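Local coordinates for trichomaglin (Trichosanthes lepiniana, PDB 1SGL), which is an S-like ribonuclease of the RNase T2 family and probably cleaves phosphodiester bonds in RNA, at residues T17-G22 with N29-A34; C84-E87 with R93-I96; C182-K185 with P189-C192. All blocks are in the same frame, centred on the assembly; numbering follows the deposited sequence.

The three contacts illustrate how short-range closures join neighbouring parts of the chain in a small ribonuclease of the T2 family, two through disulfides (contacts 1 and 3) and one through paired strands (contact 2). Contacts 1 and 2 are neighbours: their centres lie about 17 Å apart and they touch where the side chain of Asn29 packs against Cys84. Contact 3 sits across the chain's centre from both, its centre about 29 Å from each, with nearest atoms about 18 Å from contact 1 and about 20 Å from contact 2. Along the sequence the closures follow one another without nesting. Sulfate ions, probably from the crystallisation liquor, lie near contacts 1 and 2.

Contact 1: T17-G22 with N29-A34; sequences TSCRSG and NGCCKA. With SO4 (sulfate ion), chain E.
A disulfide-closed loop, cross-linked between the end of helix 15-18 and a type I beta turn from Asn29 to Cys32, is the motif here, and Cys19 and Cys31 make its clasp. Their SG atoms are covalently bonded at 2.0 Å. The S-S torsion of -89° is close to the relaxed right angle of an unstrained disulfide, and its negative sign gives the bridge a left-handed twist. In both cysteines the sulfur stands anti to the carbonyl carbon and beside the backbone N, which turns the two sulfurs toward each other while the CA atoms stay 5.7 Å apart. Little else meets across the gap: no hydrogen bond joins the segments, Cys19 SG comes within 4.4 Å of Gly30 C, and Ser18 O lies 4.3 Å from Cys31 SG. The cross-link therefore carries nearly all of the contact, which buries a modest 130 Å² in total.

Arg20 follows the clasp but reaches the other way. Its chain runs extended from CG to NE and brings a guanidinium edge to a sulfate ion, where NH2 donates to sulfate O4 at 2.9 Å. That bond is bent, 132° at the hydrogen, although O4 lies in the guanidinium plane. Glu173 forms a salt bridge with the same NH2, so this nitrogen is shared between a protein carboxylate and the bound anion.

Cys32, next in the turn, is tied separately to Cys25, so the loop is stapled twice. Thr17 OG1 bonds to Val176 O at the start of strand 176-184, and backbone bonding joins Gly30 to Thr81, beyond helix 72-78; the clasp thus sits between the sheet and the loop that follows that helix.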
loop_
_atom_site.group_PDB
_atom_site.type_symbol
_atom_site.label_atom_id
_atom_site.label_comp_id
_atom_site.label_asym_id
_atom_site.label_seq_id
_atom_site.Cartn_x
_atom_site.Cartn_y
_atom_site.Cartn_z
ATOM N N THR A 17 -3.032 0.092 12.378
ATOM C CA THR A 17 -4.347 -0.522 12.271
ATOM C C THR A 17 -4.289 -1.993 11.858
ATOM O O THR A 17 -5.114 -2.801 12.293
ATOM C CB THR A 17 -5.226 0.274 11.282
ATOM O OG1 THR A 17 -5.367 1.615 11.767
ATOM C CG2 THR A 17 -6.604 -0.362 11.132
ATOM N N SER A 18 -3.319 -2.342 11.021
ATOM C CA SER A 18 -3.170 -3.725 10.577
ATOM C C SER A 18 -2.645 -4.598 11.720
ATOM O O SER A 18 -2.774 -5.820 11.693
ATOM C CB SER A 18 -2.187 -3.809 9.405
ATOM O OG SER A 18 -2.688 -3.170 8.247
ATOM N N CYS A 19 -2.050 -3.961 12.720
ATOM C CA CYS A 19 -1.475 -4.674 13.851
ATOM C C CYS A 19 -2.260 -4.581 15.148
ATOM O O CYS A 19 -1.846 -5.153 16.149
ATOM C CB CYS A 19 -0.067 -4.149 14.115
ATOM S SG CYS A 19 1.077 -4.356 12.720
ATOM N N ARG A 20 -3.383 -3.871 15.148
ATOM C CA ARG A 20 -4.141 -3.707 16.384
ATOM C C ARG A 20 -4.840 -4.959 16.900
ATOM O O ARG A 20 -5.333 -4.979 18.028
ATOM C CB ARG A 20 -5.162 -2.576 16.249
ATOM C CG ARG A 20 -6.453 -2.951 15.561
ATOM C CD ARG A 20 -7.540 -1.984 16.005
ATOM N NE ARG A 20 -8.813 -2.207 15.330
ATOM C CZ ARG A 20 -9.937 -1.567 15.642
ATOM N NH1 ARG A 20 -9.942 -0.672 16.619
ATOM N NH2 ARG A 20 -11.054 -1.818 14.973
ATOM N N SER A 21 -4.891 -6.001 16.084
ATOM C CA SER A 21 -5.525 -7.235 16.518
ATOM C C SER A 21 -4.425 -8.217 16.922
ATOM O O SER A 21 -4.410 -9.371 16.488
ATOM C CB SER A 21 -6.391 -7.821 15.396
ATOM O OG SER A 21 -7.252 -8.831 15.894
ATOM N N GLY A 22 -3.499 -7.730 17.747
ATOM C CA GLY A 22 -2.393 -8.542 18.226
ATOM C C GLY A 22 -1.811 -9.517 17.218
ATOM O O GLY A 22 -1.382 -9.125 16.127
ATOM N N ASN A 29 6.503 -10.509 8.954
ATOM C CA ASN A 29 5.443 -9.734 9.588
ATOM C C ASN A 29 5.879 -8.318 9.937
ATOM O O ASN A 29 6.912 -8.118 10.567
ATOM C CB ASN A 29 4.955 -10.429 10.861
ATOM C CG ASN A 29 3.602 -9.923 11.311
ATOM O OD1 ASN A 29 2.567 -10.418 10.868
ATOM N ND2 ASN A 29 3.599 -8.919 12.178
ATOM N N GLY A 30 5.067 -7.342 9.538
ATOM C CA GLY A 30 5.381 -5.949 9.803
ATOM C C GLY A 30 5.055 -5.448 11.201
ATOM O O GLY A 30 5.365 -4.308 11.528
ATOM N N CYS A 31 4.434 -6.281 12.028
ATOM C CA CYS A 31 4.091 -5.879 13.392
ATOM C C CYS A 31 5.190 -6.220 14.402
ATOM O O CYS A 31 5.067 -5.909 15.584
ATOM C CB CYS A 31 2.799 -6.562 13.845
ATOM S SG CYS A 31 1.391 -6.363 12.717
ATOM N N CYS A 32 6.255 -6.861 13.929
ATOM C CA CYS A 32 7.365 -7.275 14.784
ATOM C C CYS A 32 8.672 -6.769 14.191
ATOM O O CYS A 32 8.957 -7.029 13.021
ATOM C CB CYS A 32 7.400 -8.804 14.860
ATOM S SG CYS A 32 5.759 -9.538 15.157
ATOM N N LYS A 33 9.463 -6.048 14.985
ATOM C CA LYS A 33 10.742 -5.518 14.507
ATOM C C LYS A 33 11.366 -4.540 15.499
ATOM O O LYS A 33 11.556 -3.362 15.182
ATOM C CB LYS A 33 10.554 -4.803 13.165
ATOM C CG LYS A 33 11.836 -4.621 12.359
ATOM C CD LYS A 33 12.258 -5.922 11.694
ATOM C CE LYS A 33 13.406 -5.694 10.721
ATOM N NZ LYS A 33 13.722 -6.915 9.918
ATOM N N ALA A 34 11.683 -5.032 16.694
ATOM C CA ALA A 34 12.294 -4.205 17.734
ATOM C C ALA A 34 11.533 -2.895 17.922
ATOM O O ALA A 34 10.354 -2.900 18.291
ATOM C CB ALA A 34 13.755 -3.918 17.382
HETATM S S SO4 E . -13.936 -3.216 12.415
HETATM O O1 SO4 E . -14.185 -4.563 11.858
HETATM O O2 SO4 E . -14.893 -2.948 13.505
HETATM O O3 SO4 E . -14.112 -2.205 11.352
HETATM O O4 SO4 E . -12.559 -3.161 12.943
#

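Contact 2: C84-E87 with R93-I96; sequences CALE and RKEI
Leu86 and Glu87 meet Lys94, Glu95 and Ile96 in a short two-stranded antiparallel sheet, strand 87-88 against strand 94-95, and the contact divides into a firm backbone centre and a looser apolar flank. At the centre, Glu87 and Glu95 form an antiparallel hydrogen-bonded pair with bonds in both directions. Glu87 N gives to Glu95 O at 2.6 Å, approached nearly along the C=O axis, and Glu95 N returns a bond to Glu87 O at 2.9 Å. The side chains of both glutamates leave on the same face of the sheet. Chi1 of Glu87 (-46°) sets CG beside its backbone N, and the chain then bends away from strand 94-95 toward helix 97-106, where it touches Leu97 and Gln100. Its carboxylate finds its salt-bridge partner in Arg83.

The outer flank is more open to solvent. Leu86, an exposed residue, spreads its two methyls over different neighbours: CD1 rests 3.6 Å from Lys94 CB, whereas CD2 reaches toward Ile96. Lys94 offers only the base of its side chain, since the chain bends at chi2 and carries its far end off from strand 87-88. Ile96 is the N-cap residue of helix 97-106, so the leucine packs just where strand gives way to helix. There Leu86 CD2 meets Ile96 CG2 methyl to methyl at 3.9 Å.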
loop_
_atom_site.group_PDB
_atom_site.type_symbol
_atom_site.label_atom_id
_atom_site.label_comp_id
_atom_site.label_asym_id
_atom_site.label_seq_id
_atom_site.Cartn_x
_atom_site.Cartn_y
_atom_site.Cartn_z
ATOM N N CYS A 84 0.099 -14.062 9.054
ATOM C CA CYS A 84 1.107 -15.083 9.278
ATOM C C CYS A 84 0.918 -16.266 8.355
ATOM O O CYS A 84 1.661 -17.240 8.428
ATOM C CB CYS A 84 1.088 -15.547 10.730
ATOM S SG CYS A 84 1.957 -14.372 11.798
ATOM N N ALA A 85 -0.076 -16.172 7.482
ATOM C CA ALA A 85 -0.360 -17.237 6.535
ATOM C C ALA A 85 0.027 -16.778 5.135
ATOM O O ALA A 85 0.197 -15.584 4.898
ATOM C CB ALA A 85 -1.845 -17.589 6.584
ATOM N N LEU A 86 0.186 -17.718 4.211
ATOM C CA LEU A 86 0.518 -17.355 2.837
ATOM C C LEU A 86 -0.757 -16.786 2.219
ATOM O O LEU A 86 -1.861 -17.066 2.686
ATOM C CB LEU A 86 0.996 -18.573 2.040
ATOM C CG LEU A 86 2.363 -19.158 2.409
ATOM C CD1 LEU A 86 2.627 -20.398 1.567
ATOM C CD2 LEU A 86 3.455 -18.123 2.185
ATOM N N GLU A 87 -0.603 -15.990 1.172
ATOM C CA GLU A 87 -1.747 -15.367 0.524
ATOM C C GLU A 87 -2.293 -16.208 -0.628
ATOM O O GLU A 87 -1.538 -16.792 -1.407
ATOM C CB GLU A 87 -1.355 -13.977 0.006
ATOM C CG GLU A 87 -0.579 -13.124 1.010
ATOM C CD GLU A 87 -1.393 -11.969 1.571
ATOM O OE1 GLU A 87 -0.855 -11.206 2.401
ATOM O OE2 GLU A 87 -2.569 -11.821 1.180
ATOM N N ARG A 93 -2.713 -21.234 -5.905
ATOM C CA ARG A 93 -1.335 -21.271 -5.437
ATOM C C ARG A 93 -1.144 -20.342 -4.245
ATOM O O ARG A 93 -1.555 -19.185 -4.281
ATOM C CB ARG A 93 -0.374 -20.848 -6.550
ATOM C CG ARG A 93 -0.257 -21.826 -7.702
ATOM C CD ARG A 93 0.746 -21.327 -8.738
ATOM N NE ARG A 93 1.015 -22.325 -9.773
ATOM C CZ ARG A 93 1.565 -23.515 -9.542
ATOM N NH1 ARG A 93 1.907 -23.863 -8.308
ATOM N NH2 ARG A 93 1.774 -24.359 -10.545
ATOM N N LYS A 94 -0.533 -20.862 -3.188
ATOM C CA LYS A 94 -0.254 -20.069 -2.002
ATOM C C LYS A 94 0.981 -19.253 -2.357
ATOM O O LYS A 94 1.869 -19.745 -3.049
ATOM C CB LYS A 94 0.055 -20.976 -0.815
ATOM C CG LYS A 94 -1.061 -21.936 -0.463
ATOM C CD LYS A 94 -2.306 -21.186 -0.023
ATOM C CE LYS A 94 -3.407 -22.149 0.371
ATOM N NZ LYS A 94 -4.615 -21.417 0.832
ATOM N N GLU A 95 1.041 -18.011 -1.894
ATOM C CA GLU A 95 2.177 -17.154 -2.202
ATOM C C GLU A 95 2.400 -16.114 -1.122
ATOM O O GLU A 95 1.509 -15.842 -0.319
ATOM C CB GLU A 95 1.934 -16.431 -3.526
ATOM C CG GLU A 95 2.001 -17.308 -4.750
ATOM C CD GLU A 95 3.333 -17.197 -5.449
ATOM O OE1 GLU A 95 4.368 -17.262 -4.747
ATOM O OE2 GLU A 95 3.346 -17.049 -6.692
ATOM N N ILE A 96 3.598 -15.545 -1.097
ATOM C CA ILE A 96 3.894 -14.482 -0.148
ATOM C C ILE A 96 3.318 -13.232 -0.807
ATOM O O ILE A 96 3.205 -13.173 -2.033
ATOM C CB ILE A 96 5.409 -14.280 0.047
ATOM C CG1 ILE A 96 6.102 -14.250 -1.315
ATOM C CG2 ILE A 96 5.970 -15.372 0.934
ATOM C CD1 ILE A 96 7.581 -13.980 -1.244
#

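Contact 3: C182-K185 with P189-C192; sequences CFDK and PRDC
A beta hairpin locked by a disulfide brings the end of strand 176-184 against the short, weakly bonded strand 189-190. Cys182 and Cys192 close it through an SG-SG bond of 2.0 Å, and the positive S-S torsion of 104° gives this bridge a right-handed twist. Close by, Arg190 N donates to Cys182 O at 3.0 Å from above the carbonyl plane. A water completes the backbone link, accepting from Cys182 N and donating to Arg190 O, and so bridges two groups that do not bond directly.

Phe183 and Pro189 form a non-hydrogen-bonded pair whose CA-CB bonds diverge. The phenyl ring nevertheless swings back, and its CE2 lies 3.8 Å from Pro189 CG. Leu10 of the neighbouring strand 7-14 also touches Phe183.

On the other side Asp184 meets Arg190 as a salt bridge. Asp184 OD2 lies 2.9 Å from Arg190 NH2 but over a face of the guanidinium, with the two planar groups 81° apart, so charge attraction holds the pair and no N-H points at the oxygen. The bend at chi2 of Arg190 (-71°) curls the chain back, letting NH1 donate to its neighbour's carbonyl, Pro189 O, at 2.7 Å; this bond helps fix the guanidinium's rotation. Asp184 OD1 meanwhile accepts from Lys188 N within the turn. Replacing Asp184 with an alanine would probably leave the Arg190 guanidinium without its counter-charge and the Lys188 amide without its acceptor, slackening the turn.

Tyr7 touches both Asp184 and Arg190, placing the ion pair against strand 7-14. Covalent closure and sparse backbone bonding together make this a disulfide-linked beta hairpin at the edge of the antiparallel sheet of this T2-family ribonuclease.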
loop_
_atom_site.group_PDB
_atom_site.type_symbol
_atom_site.label_atom_id
_atom_site.label_comp_id
_atom_site.label_asym_id
_atom_site.label_seq_id
_atom_site.Cartn_x
_atom_site.Cartn_y
_atom_site.Cartn_z
ATOM N N CYS A 182 -3.208 7.742 -6.834
ATOM C CA CYS A 182 -3.507 7.382 -8.210
ATOM C C CYS A 182 -2.466 7.999 -9.150
ATOM O O CYS A 182 -1.942 9.081 -8.880
ATOM C CB CYS A 182 -4.945 7.818 -8.534
ATOM S SG CYS A 182 -6.116 6.905 -7.461
ATOM N N PHE A 183 -2.139 7.285 -10.224
ATOM C CA PHE A 183 -1.142 7.748 -11.198
ATOM C C PHE A 183 -1.579 7.422 -12.629
ATOM O O PHE A 183 -2.306 6.448 -12.847
ATOM C CB PHE A 183 0.212 7.050 -10.963
ATOM C CG PHE A 183 0.800 7.272 -9.597
ATOM C CD1 PHE A 183 0.449 6.451 -8.531
ATOM C CD2 PHE A 183 1.721 8.293 -9.384
ATOM C CE1 PHE A 183 1.011 6.638 -7.265
ATOM C CE2 PHE A 183 2.289 8.493 -8.128
ATOM C CZ PHE A 183 1.935 7.662 -7.065
ATOM N N ASP A 184 -1.133 8.213 -13.607
ATOM C CA ASP A 184 -1.479 7.899 -14.993
ATOM C C ASP A 184 -0.440 6.932 -15.567
ATOM O O ASP A 184 0.475 6.514 -14.855
ATOM C CB ASP A 184 -1.589 9.158 -15.872
ATOM C CG ASP A 184 -0.327 9.987 -15.900
ATOM O OD1 ASP A 184 0.787 9.442 -15.776
ATOM O OD2 ASP A 184 -0.456 11.212 -16.067
ATOM N N LYS A 185 -0.593 6.562 -16.837
ATOM C CA LYS A 185 0.333 5.628 -17.479
ATOM C C LYS A 185 1.773 6.114 -17.430
ATOM O O LYS A 185 2.695 5.307 -17.485
ATOM C CB LYS A 185 -0.049 5.393 -18.941
ATOM C CG LYS A 185 -1.443 4.841 -19.166
ATOM C CD LYS A 185 -1.588 3.438 -18.635
ATOM C CE LYS A 185 -2.958 2.867 -18.977
ATOM N NZ LYS A 185 -3.159 2.668 -20.441
ATOM N N PRO A 189 1.291 11.765 -10.749
ATOM C CA PRO A 189 0.138 11.772 -9.841
ATOM C C PRO A 189 -1.135 12.354 -10.450
ATOM O O PRO A 189 -1.096 13.304 -11.228
ATOM C CB PRO A 189 0.640 12.592 -8.651
ATOM C CG PRO A 189 2.126 12.287 -8.647
ATOM C CD PRO A 189 2.463 12.393 -10.114
ATOM N N ARG A 190 -2.261 11.765 -10.070
ATOM C CA ARG A 190 -3.575 12.182 -10.535
ATOM C C ARG A 190 -4.548 12.052 -9.370
ATOM O O ARG A 190 -4.440 11.121 -8.570
ATOM C CB ARG A 190 -4.031 11.269 -11.682
ATOM C CG ARG A 190 -3.325 11.533 -12.991
ATOM C CD ARG A 190 -3.787 12.860 -13.581
ATOM N NE ARG A 190 -3.115 13.185 -14.834
ATOM C CZ ARG A 190 -1.900 13.712 -14.915
ATOM N NH1 ARG A 190 -1.221 13.979 -13.810
ATOM N NH2 ARG A 190 -1.363 13.970 -16.101
ATOM N N ASP A 191 -5.497 12.972 -9.262
ATOM C CA ASP A 191 -6.464 12.886 -8.177
ATOM C C ASP A 191 -7.185 11.546 -8.263
ATOM O O ASP A 191 -7.525 11.086 -9.354
ATOM C CB ASP A 191 -7.536 13.976 -8.275
ATOM C CG ASP A 191 -6.980 15.373 -8.147
ATOM O OD1 ASP A 191 -6.071 15.606 -7.326
ATOM O OD2 ASP A 191 -7.482 16.253 -8.873
ATOM N N CYS A 192 -7.418 10.926 -7.112
ATOM C CA CYS A 192 -8.157 9.676 -7.073
ATOM C C CYS A 192 -9.637 10.059 -6.977
ATOM O O CYS A 192 -9.976 11.169 -6.551
ATOM C CB CYS A 192 -7.806 8.864 -5.831
ATOM S SG CYS A 192 -6.205 8.001 -5.744
HETATM O O HOH W 1 -3.556 10.554 -5.990
#